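Local atomic coordinates of cGAS/DncV-like nucleotidyltransferase in E. coli homolog (Elizabethkingia meningoseptica ATCC 13253 = NBRC 12535, PDB entry 6E0O), a protein that synthesises cyclic nucleotide second messengers, most likely from ATP or GTP with magnesium as cofactor, in a CBASS system that protects bacteria against phage. Residues A[103-108]-A[137-142]; A[211-216]-A[275-280]; A[248-251]-A[256-259]. All coordinates share one frame; numbering follows the deposited sequence. Where two conformers were deposited one is given.

Interaction 1: residues A[103-108]-A[137-142]; sequences ADTEEA and VIPCFV. With nucleotides of chain B.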
loop_
_atom_site.group_PDB
_atom_site.type_symbol
_atom_site.label_atom_id
_atom_site.label_comp_id
_atom_site.label_asym_id
_atom_site.label_seq_id
_atom_site.Cartn_x
_atom_site.Cartn_y
_atom_site.Cartn_z
ATOM N N ALA A 103 -20.079 7.494 9.203
ATOM C CA ALA A 103 -20.559 8.782 9.697
ATOM C C ALA A 103 -20.115 9.023 11.135
ATOM O O ALA A 103 -19.715 10.135 11.495
ATOM C CB ALA A 103 -22.082 8.852 9.600
ATOM N N ASP A 104 -20.179 7.990 11.974
ATOM C CA ASP A 104 -19.756 8.135 13.361
ATOM C C ASP A 104 -18.255 8.371 13.450
ATOM O O ASP A 104 -17.786 9.129 14.309
ATOM C CB ASP A 104 -20.145 6.884 14.147
ATOM C CG ASP A 104 -21.641 6.777 14.387
ATOM O OD1 ASP A 104 -22.386 7.742 14.093
ATOM O OD2 ASP A 104 -22.071 5.709 14.872
ATOM N N THR A 105 -17.488 7.730 12.564
ATOM C CA THR A 105 -16.047 7.946 12.514
ATOM C C THR A 105 -15.744 9.386 12.130
ATOM O O THR A 105 -14.906 10.046 12.752
ATOM C CB THR A 105 -15.419 6.978 11.508
ATOM O OG1 THR A 105 -15.686 5.632 11.900
ATOM C CG2 THR A 105 -13.918 7.168 11.453
ATOM N N GLU A 106 -16.433 9.895 11.105
ATOM C CA GLU A 106 -16.244 11.282 10.698
ATOM C C GLU A 106 -16.578 12.235 11.839
ATOM O O GLU A 106 -15.853 13.202 12.088
ATOM C CB GLU A 106 -17.102 11.560 9.463
ATOM C CG GLU A 106 -16.914 12.935 8.885
ATOM C CD GLU A 106 -17.753 13.180 7.642
ATOM O OE1 GLU A 106 -18.466 12.256 7.193
ATOM O OE2 GLU A 106 -17.699 14.304 7.111
ATOM N N GLU A 107 -17.656 11.949 12.568
ATOM C CA GLU A 107 -18.062 12.799 13.682
ATOM C C GLU A 107 -17.017 12.790 14.786
ATOM O O GLU A 107 -16.656 13.844 15.321
ATOM C CB GLU A 107 -19.398 12.286 14.203
ATOM C CG GLU A 107 -20.021 13.071 15.300
ATOM C CD GLU A 107 -21.450 12.625 15.545
ATOM O OE1 GLU A 107 -22.241 12.594 14.576
ATOM O OE2 GLU A 107 -21.773 12.288 16.701
ATOM N N ALA A 108 -16.528 11.605 15.153
ATOM C CA ALA A 108 -15.503 11.512 16.186
ATOM C C ALA A 108 -14.288 12.343 15.810
ATOM O O ALA A 108 -13.705 13.026 16.657
ATOM C CB ALA A 108 -15.109 10.048 16.396
ATOM N N VAL A 137 -8.056 7.831 7.571
ATOM C CA VAL A 137 -8.651 6.904 8.524
ATOM C C VAL A 137 -9.640 6.029 7.770
ATOM O O VAL A 137 -10.556 6.536 7.112
ATOM C CB VAL A 137 -9.317 7.651 9.687
ATOM C CG1 VAL A 137 -9.991 6.674 10.625
ATOM C CG2 VAL A 137 -8.288 8.505 10.402
ATOM N N ILE A 138 -9.457 4.717 7.868
ATOM C CA ILE A 138 -10.226 3.753 7.085
ATOM C C ILE A 138 -11.107 2.953 8.037
ATOM O O ILE A 138 -10.667 1.917 8.564
ATOM C CB ILE A 138 -9.298 2.834 6.276
ATOM C CG1 ILE A 138 -8.366 3.678 5.400
ATOM C CG2 ILE A 138 -10.117 1.893 5.425
ATOM C CD1 ILE A 138 -7.069 3.020 5.092
ATOM N N PRO A 139 -12.336 3.392 8.312
ATOM C CA PRO A 139 -13.262 2.532 9.063
ATOM C C PRO A 139 -13.602 1.296 8.242
ATOM O O PRO A 139 -13.723 1.359 7.017
ATOM C CB PRO A 139 -14.485 3.430 9.288
ATOM C CG PRO A 139 -14.444 4.395 8.164
ATOM C CD PRO A 139 -12.974 4.649 7.881
ATOM N N CYS A 140 -13.760 0.169 8.929
ATOM C CA CYS A 140 -14.013 -1.092 8.242
ATOM C C CYS A 140 -14.513 -2.121 9.242
ATOM O O CYS A 140 -14.552 -1.879 10.449
ATOM C CB CYS A 140 -12.757 -1.606 7.534
ATOM S SG CYS A 140 -11.375 -1.927 8.660
ATOM N N PHE A 141 -14.907 -3.274 8.707
ATOM C CA PHE A 141 -15.327 -4.430 9.473
ATOM C C PHE A 141 -14.409 -5.614 9.174
ATOM O O PHE A 141 -13.646 -5.611 8.204
ATOM C CB PHE A 141 -16.756 -4.836 9.086
ATOM C CG PHE A 141 -17.831 -3.838 9.456
ATOM C CD1 PHE A 141 -17.968 -3.371 10.751
ATOM C CD2 PHE A 141 -18.738 -3.410 8.505
ATOM C CE1 PHE A 141 -18.983 -2.486 11.081
ATOM C CE2 PHE A 141 -19.750 -2.523 8.837
ATOM C CZ PHE A 141 -19.862 -2.058 10.120
ATOM N N VAL A 142 -14.500 -6.639 10.025
ATOM C CA VAL A 142 -13.859 -7.917 9.745
ATOM C C VAL A 142 -14.468 -8.558 8.510
ATOM O O VAL A 142 -15.687 -8.527 8.300
ATOM C CB VAL A 142 -14.017 -8.850 10.957
ATOM C CG1 VAL A 142 -13.548 -10.267 10.632
ATOM C CG2 VAL A 142 -13.273 -8.310 12.154
ATOM P P A B 2 -6.889 5.062 -3.162
ATOM O OP1 A B 2 -8.049 4.169 -3.416
ATOM O OP2 A B 2 -6.926 6.462 -3.667
ATOM O "O5'" A B 2 -6.662 5.125 -1.585
ATOM C "C5'" A B 2 -7.468 5.957 -0.754
ATOM C "C4'" A B 2 -7.488 5.466 0.673
ATOM O "O4'" A B 2 -8.232 4.221 0.725
ATOM C "C3'" A B 2 -6.117 5.174 1.277
ATOM O "O3'" A B 2 -6.111 5.492 2.668
ATOM C "C2'" A B 2 -5.969 3.670 1.083
ATOM O "O2'" A B 2 -5.117 3.035 2.015
ATOM C "C1'" A B 2 -7.409 3.183 1.220
ATOM N N9 A B 2 -7.678 1.983 0.428
ATOM C C8 A B 2 -7.826 1.908 -0.938
ATOM N N7 A B 2 -8.053 0.699 -1.383
ATOM C C5 A B 2 -8.042 -0.081 -0.234
ATOM C C6 A B 2 -8.213 -1.463 -0.023
ATOM N N6 A B 2 -8.447 -2.358 -0.985
ATOM N N1 A B 2 -8.152 -1.889 1.248
ATOM C C2 A B 2 -7.917 -1.025 2.234
ATOM N N3 A B 2 -7.740 0.294 2.164
ATOM C C4 A B 2 -7.815 0.702 0.888
#
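Thr105 on helix 98-113 faces Pro139 on strand 135-147 with their CA atoms 7.0 Å apart, the closest CA pair between the helical segment 103-108 and the strand segment 137-142. One side chain of the helix does the touching, and it fits against two alternate residues of the strand. Thr105 sends its methyl CG2 to Val137, where CG2 lies 4.0 Å from CG1, and its hydroxyl to the proline ring, where OG1 sits 3.6 Å from Pro139 CB. With chi1 at -60° the methyl stands trans to the Thr105 backbone N, while OG1 stays close enough to the helix for a hydrogen bond to Leu101 O, one turn earlier. The hydroxyl therefore meets the proline through van der Waals contact alone, its polar need met inside its own helix.

This is a helix packed on one face of the central sheet of a nucleotidyltransferase fold, in the family of cGAS and DncV. Strand 135-147 runs parallel to strand 62-68 and is tied to it by backbone hydrogen bonds of Ile138 and Cys140. Side chains alternate along it: Val137 and Pro139 look to the helix. Val137 also packs on Leu109 and Pro139 on Leu101 of the same helix, and Thr105 touches Phe38 of helix 21-38. Ile138 points away from the helix, and its CD1 comes within 3.6 Å of O3' of A2 of chain B. The residue just before the segment, Asp136, probably binds magnesium, as in a nearly identical protein.

Interaction 2: residues A[211-216]-A[275-280]; sequences DNLVSS and RQDALG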
loop_
_atom_site.group_PDB
_atom_site.type_symbol
_atom_site.label_atom_id
_atom_site.label_comp_id
_atom_site.label_asym_id
_atom_site.label_seq_id
_atom_site.Cartn_x
_atom_site.Cartn_y
_atom_site.Cartn_z
ATOM N N ASP A 211 -1.542 9.589 -13.397
ATOM C CA ASP A 211 -1.275 9.364 -11.984
ATOM C C ASP A 211 -1.931 8.098 -11.454
ATOM O O ASP A 211 -1.688 7.750 -10.296
ATOM C CB ASP A 211 -1.653 10.582 -11.133
ATOM C CG ASP A 211 -3.128 10.895 -11.165
ATOM O OD1 ASP A 211 -3.897 10.150 -11.805
ATOM O OD2 ASP A 211 -3.520 11.900 -10.536
ATOM N N ASN A 212 -2.727 7.399 -12.268
ATOM C CA ASN A 212 -3.355 6.148 -11.853
ATOM C C ASN A 212 -3.035 4.979 -12.781
ATOM O O ASN A 212 -3.715 3.946 -12.710
ATOM C CB ASN A 212 -4.875 6.306 -11.714
ATOM C CG ASN A 212 -5.552 6.683 -13.020
ATOM O OD1 ASN A 212 -4.899 6.882 -14.047
ATOM N ND2 ASN A 212 -6.876 6.774 -12.984
ATOM N N LEU A 213 -2.029 5.104 -13.654
ATOM C CA LEU A 213 -1.606 3.954 -14.448
ATOM C C LEU A 213 -1.283 2.776 -13.539
ATOM O O LEU A 213 -1.725 1.646 -13.776
ATOM C CB LEU A 213 -0.397 4.313 -15.313
ATOM C CG LEU A 213 0.131 3.156 -16.170
ATOM C CD1 LEU A 213 -0.908 2.705 -17.194
ATOM C CD2 LEU A 213 1.436 3.560 -16.860
ATOM N N VAL A 214 -0.510 3.027 -12.485
ATOM C CA VAL A 214 -0.206 2.016 -11.483
ATOM C C VAL A 214 -0.269 2.658 -10.104
ATOM O O VAL A 214 0.007 3.848 -9.933
ATOM C CB VAL A 214 1.180 1.356 -11.699
ATOM C CG1 VAL A 214 1.253 0.690 -13.064
ATOM C CG2 VAL A 214 2.290 2.378 -11.504
ATOM N N SER A 215 -0.652 1.864 -9.123
ATOM C CA SER A 215 -0.670 2.282 -7.732
ATOM C C SER A 215 0.520 1.653 -7.019
ATOM O O SER A 215 1.172 0.736 -7.527
ATOM C CB SER A 215 -1.954 1.782 -7.069
ATOM O OG SER A 215 -1.902 0.363 -6.994
ATOM N N SER A 216 0.785 2.137 -5.806
ATOM C CA SER A 216 1.816 1.524 -4.973
ATOM C C SER A 216 1.526 0.048 -4.748
ATOM O O SER A 216 2.427 -0.791 -4.834
ATOM C CB SER A 216 1.914 2.237 -3.623
ATOM O OG SER A 216 2.754 1.505 -2.734
ATOM N N ARG A 275 -2.641 -6.540 -17.164
ATOM C CA ARG A 275 -1.259 -6.806 -17.536
ATOM C C ARG A 275 -0.721 -5.746 -18.487
ATOM O O ARG A 275 0.476 -5.440 -18.460
ATOM C CB ARG A 275 -1.144 -8.192 -18.164
ATOM C CG ARG A 275 -1.425 -9.326 -17.193
ATOM C CD ARG A 275 -1.362 -10.666 -17.885
ATOM N NE ARG A 275 -1.710 -11.778 -17.009
ATOM C CZ ARG A 275 -2.952 -12.135 -16.702
ATOM N NH1 ARG A 275 -3.981 -11.455 -17.183
ATOM N NH2 ARG A 275 -3.168 -13.166 -15.904
ATOM N N GLN A 276 -1.581 -5.188 -19.342
ATOM C CA GLN A 276 -1.145 -4.135 -20.246
ATOM C C GLN A 276 -0.695 -2.900 -19.475
ATOM O O GLN A 276 0.287 -2.246 -19.854
ATOM C CB GLN A 276 -2.270 -3.806 -21.219
ATOM C CG GLN A 276 -1.932 -2.678 -22.165
ATOM C CD GLN A 276 -0.724 -2.963 -23.031
ATOM O OE1 GLN A 276 -0.539 -4.075 -23.548
ATOM N NE2 GLN A 276 0.105 -1.945 -23.220
ATOM N N ASP A 277 -1.403 -2.555 -18.393
ATOM C CA ASP A 277 -0.960 -1.449 -17.547
ATOM C C ASP A 277 0.457 -1.693 -17.043
ATOM O O ASP A 277 1.305 -0.795 -17.061
ATOM C CB ASP A 277 -1.885 -1.293 -16.338
ATOM C CG ASP A 277 -3.285 -0.860 -16.702
ATOM O OD1 ASP A 277 -3.450 -0.193 -17.745
ATOM O OD2 ASP A 277 -4.224 -1.196 -15.938
ATOM N N ALA A 278 0.717 -2.907 -16.559
ATOM C CA ALA A 278 2.037 -3.242 -16.040
ATOM C C ALA A 278 3.088 -3.244 -17.144
ATOM O O ALA A 278 4.213 -2.782 -16.934
ATOM C CB ALA A 278 1.974 -4.606 -15.365
ATOM N N LEU A 279 2.749 -3.791 -18.314
ATOM C CA LEU A 279 3.680 -3.800 -19.437
ATOM C C LEU A 279 4.066 -2.386 -19.840
ATOM O O LEU A 279 5.252 -2.081 -20.022
ATOM C CB LEU A 279 3.041 -4.525 -20.613
ATOM C CG LEU A 279 3.863 -4.587 -21.899
ATOM C CD1 LEU A 279 5.136 -5.371 -21.683
ATOM C CD2 LEU A 279 3.005 -5.213 -22.988
ATOM N N GLY A 280 3.076 -1.507 -19.987
ATOM C CA GLY A 280 3.370 -0.141 -20.359
ATOM C C GLY A 280 4.190 0.575 -19.310
ATOM O O GLY A 280 5.116 1.321 -19.632
#
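The connection that leads into helix 216-224 rests here against the first turns of the C-terminal helix 275-289, and it ends at Ser216, a residue that probably takes part in GTP binding. Leu213 and Asp277 carry the contact, their CA atoms 6.3 Å apart, and no hydrogen bond joins the two segments. The leucine side chain extends with CG trans to its backbone N (chi1 179°), which brings CD1 alongside the aspartate, 3.9 Å from Asp277 OD1 and 4.1 Å from Asp277 O. The two side chains run past one another in opposite senses. In return the methylene of the aspartate comes up to the leucine backbone, with Asp277 CB 3.9 Å from Leu213 O. Asn212 O accepts a full hydrogen bond from Arg273 NH2, Leu213 O only a weak one from Arg273 NE, so a single arginine just ahead of the helix holds two consecutive carbonyls of the connection. Val214 adds a looser touch, its CG1 4.3 Å from Asp277 O. The meeting is thus methyl groups against a carboxylate and a helix carbonyl, dispersion rather than polar pairing.

Beyond Val214 the chain reaches Ser215, the N-cap of helix 216-224, whose OG accepts a hydrogen bond from Phe218 N. Ser216 OG is hydrogen-bonded to Lys197 NZ and to the bound ligand. Val214 also touches Ile219 of helix 216-224 and Asn200 of helix 188-205, while Ala278, on another side of helix 275-289, packs against Phe218 and Leu222 of helix 216-224 and against Met251 of helix 236-252.

Interaction 3: residues A[248-251]-A[256-259]; sequences YEDM and DYTE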
loop_
_atom_site.group_PDB
_atom_site.type_symbol
_atom_site.label_atom_id
_atom_site.label_comp_id
_atom_site.label_asym_id
_atom_site.label_seq_id
_atom_site.Cartn_x
_atom_site.Cartn_y
_atom_site.Cartn_z
ATOM N N TYR A 248 8.131 -7.337 -17.429
ATOM C CA TYR A 248 7.793 -7.038 -18.818
ATOM C C TYR A 248 7.523 -8.313 -19.595
ATOM O O TYR A 248 6.478 -8.452 -20.240
ATOM C CB TYR A 248 8.955 -6.239 -19.400
ATOM C CG TYR A 248 8.899 -5.761 -20.820
ATOM C CD1 TYR A 248 9.307 -6.575 -21.862
ATOM C CD2 TYR A 248 8.566 -4.450 -21.113
ATOM C CE1 TYR A 248 9.328 -6.112 -23.168
ATOM C CE2 TYR A 248 8.596 -3.981 -22.409
ATOM C CZ TYR A 248 8.975 -4.816 -23.436
ATOM O OH TYR A 248 9.019 -4.332 -24.718
ATOM N N GLU A 249 8.448 -9.273 -19.522
ATOM C CA GLU A 249 8.275 -10.518 -20.256
ATOM C C GLU A 249 7.084 -11.305 -19.723
ATOM O O GLU A 249 6.299 -11.861 -20.504
ATOM C CB GLU A 249 9.562 -11.344 -20.203
ATOM C CG GLU A 249 10.704 -10.712 -20.987
ATOM C CD GLU A 249 11.952 -11.568 -21.027
ATOM O OE1 GLU A 249 11.946 -12.664 -20.430
ATOM O OE2 GLU A 249 12.945 -11.132 -21.649
ATOM N N ASP A 250 6.918 -11.343 -18.398
ATOM C CA ASP A 250 5.780 -12.048 -17.816
ATOM C C ASP A 250 4.458 -11.468 -18.304
ATOM O O ASP A 250 3.493 -12.208 -18.512
ATOM C CB ASP A 250 5.846 -11.995 -16.288
ATOM C CG ASP A 250 6.812 -12.995 -15.701
ATOM O OD1 ASP A 250 7.283 -13.913 -16.417
ATOM O OD2 ASP A 250 7.098 -12.860 -14.500
ATOM N N MET A 251 4.385 -10.141 -18.469
ATOM C CA MET A 251 3.144 -9.530 -18.933
ATOM C C MET A 251 2.870 -9.908 -20.384
ATOM O O MET A 251 1.735 -10.243 -20.738
ATOM C CB MET A 251 3.180 -8.012 -18.771
ATOM C CG MET A 251 3.295 -7.557 -17.315
ATOM S SD MET A 251 2.030 -8.180 -16.177
ATOM C CE MET A 251 2.867 -9.614 -15.506
ATOM N N ASP A 256 0.304 -15.515 -14.476
ATOM C CA ASP A 256 -0.648 -15.522 -13.365
ATOM C C ASP A 256 0.065 -15.084 -12.091
ATOM O O ASP A 256 0.599 -15.897 -11.340
ATOM C CB ASP A 256 -1.264 -16.907 -13.196
ATOM C CG ASP A 256 -2.158 -17.290 -14.348
ATOM O OD1 ASP A 256 -2.855 -16.403 -14.874
ATOM O OD2 ASP A 256 -2.158 -18.480 -14.723
ATOM N N TYR A 257 0.090 -13.778 -11.861
ATOM C CA TYR A 257 0.684 -13.204 -10.666
ATOM C C TYR A 257 -0.306 -13.254 -9.509
ATOM O O TYR A 257 -1.514 -13.093 -9.688
ATOM C CB TYR A 257 1.041 -11.742 -10.949
ATOM C CG TYR A 257 2.379 -11.499 -11.615
ATOM C CD1 TYR A 257 3.054 -12.501 -12.306
ATOM C CD2 TYR A 257 2.979 -10.251 -11.529
ATOM C CE1 TYR A 257 4.297 -12.257 -12.879
ATOM C CE2 TYR A 257 4.206 -10.006 -12.090
ATOM C CZ TYR A 257 4.860 -11.002 -12.761
ATOM O OH TYR A 257 6.087 -10.706 -13.297
ATOM N N THR A 258 0.220 -13.430 -8.306
ATOM C CA THR A 258 -0.597 -13.308 -7.107
ATOM C C THR A 258 -0.460 -11.907 -6.514
ATOM O O THR A 258 0.503 -11.183 -6.774
ATOM C CB THR A 258 -0.211 -14.341 -6.040
ATOM O OG1 THR A 258 1.051 -13.993 -5.463
ATOM C CG2 THR A 258 -0.117 -15.743 -6.610
ATOM N N GLU A 259 -1.432 -11.530 -5.687
ATOM C CA GLU A 259 -1.220 -10.424 -4.767
ATOM C C GLU A 259 -0.139 -10.830 -3.775
ATOM O O GLU A 259 0.181 -12.008 -3.631
ATOM C CB GLU A 259 -2.532 -10.062 -4.066
ATOM C CG GLU A 259 -3.566 -9.515 -5.059
ATOM C CD GLU A 259 -4.849 -9.008 -4.438
ATOM O OE1 GLU A 259 -5.103 -9.286 -3.256
ATOM O OE2 GLU A 259 -5.618 -8.322 -5.144
#
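Just after helix 236-252 the chain turns back, and Tyr257 lays its ring against the last turns of that helix, in a Met-aromatic contact joined to a hydrogen bond at the ring's edge. Asp256, first in the segment, turns its side chain away from the helix and makes a long, weak ion pair with Arg275 of helix 275-289. Tyr257 points the other way. Its OH donates a hydrogen bond of 2.7 Å to Asp250 OD2, which lies in the ring plane and uses the lone pair anti to its other oxygen; the carboxylate stands almost upright to the ring, the planes 88° apart. Asp250 OD1 is meanwhile in a salt bridge with Lys246 NZ, so both carboxylate oxygens are engaged, and the lysine probably offsets the negative charge.

Over one face comes Met251. Its chain bends at chi2 and chi3, folding the terminal methyl over the ring: CE is 3.8 Å from the centroid of the Tyr257 ring, displaced toward the CE2-CZ bond at the rim. The sulfur is more distant and oblique. Tyr257 also packs on Leu222 of helix 216-224 and shares a backbone hydrogen bond with Leu266. Next, Thr258 has moved off from helix 236-252 and touches Tyr224, while Glu259 packs on Phe217 and Cys221. Here Thr258 OG1 donates to Glu259 O over 2.8 Å, from 37° above the carbonyl plane.

How the interactions relate
Interactions 2 and 3 are neighbours, with centres about 12 Å apart and on the same side of the chain's centre, and 248-251/256-259 is nested in the loop that 211-216/275-280 closes. Helices 236-252 and 275-289 bind them together, for Tyr248 packs on Leu279 and Arg275 O lies against Met251 CG. Interaction 1 belongs to the sheet-bearing part of the fold, about 30 and 35 Å away between centres, and touches neither. Interactions 1 and 3 are buried, the former through apolar and van der Waals contact, the latter with a methyl over a ring; interaction 2 is partly buried. Neither interaction 1 nor interaction 2 has a hydrogen bond across it; only interaction 3 does.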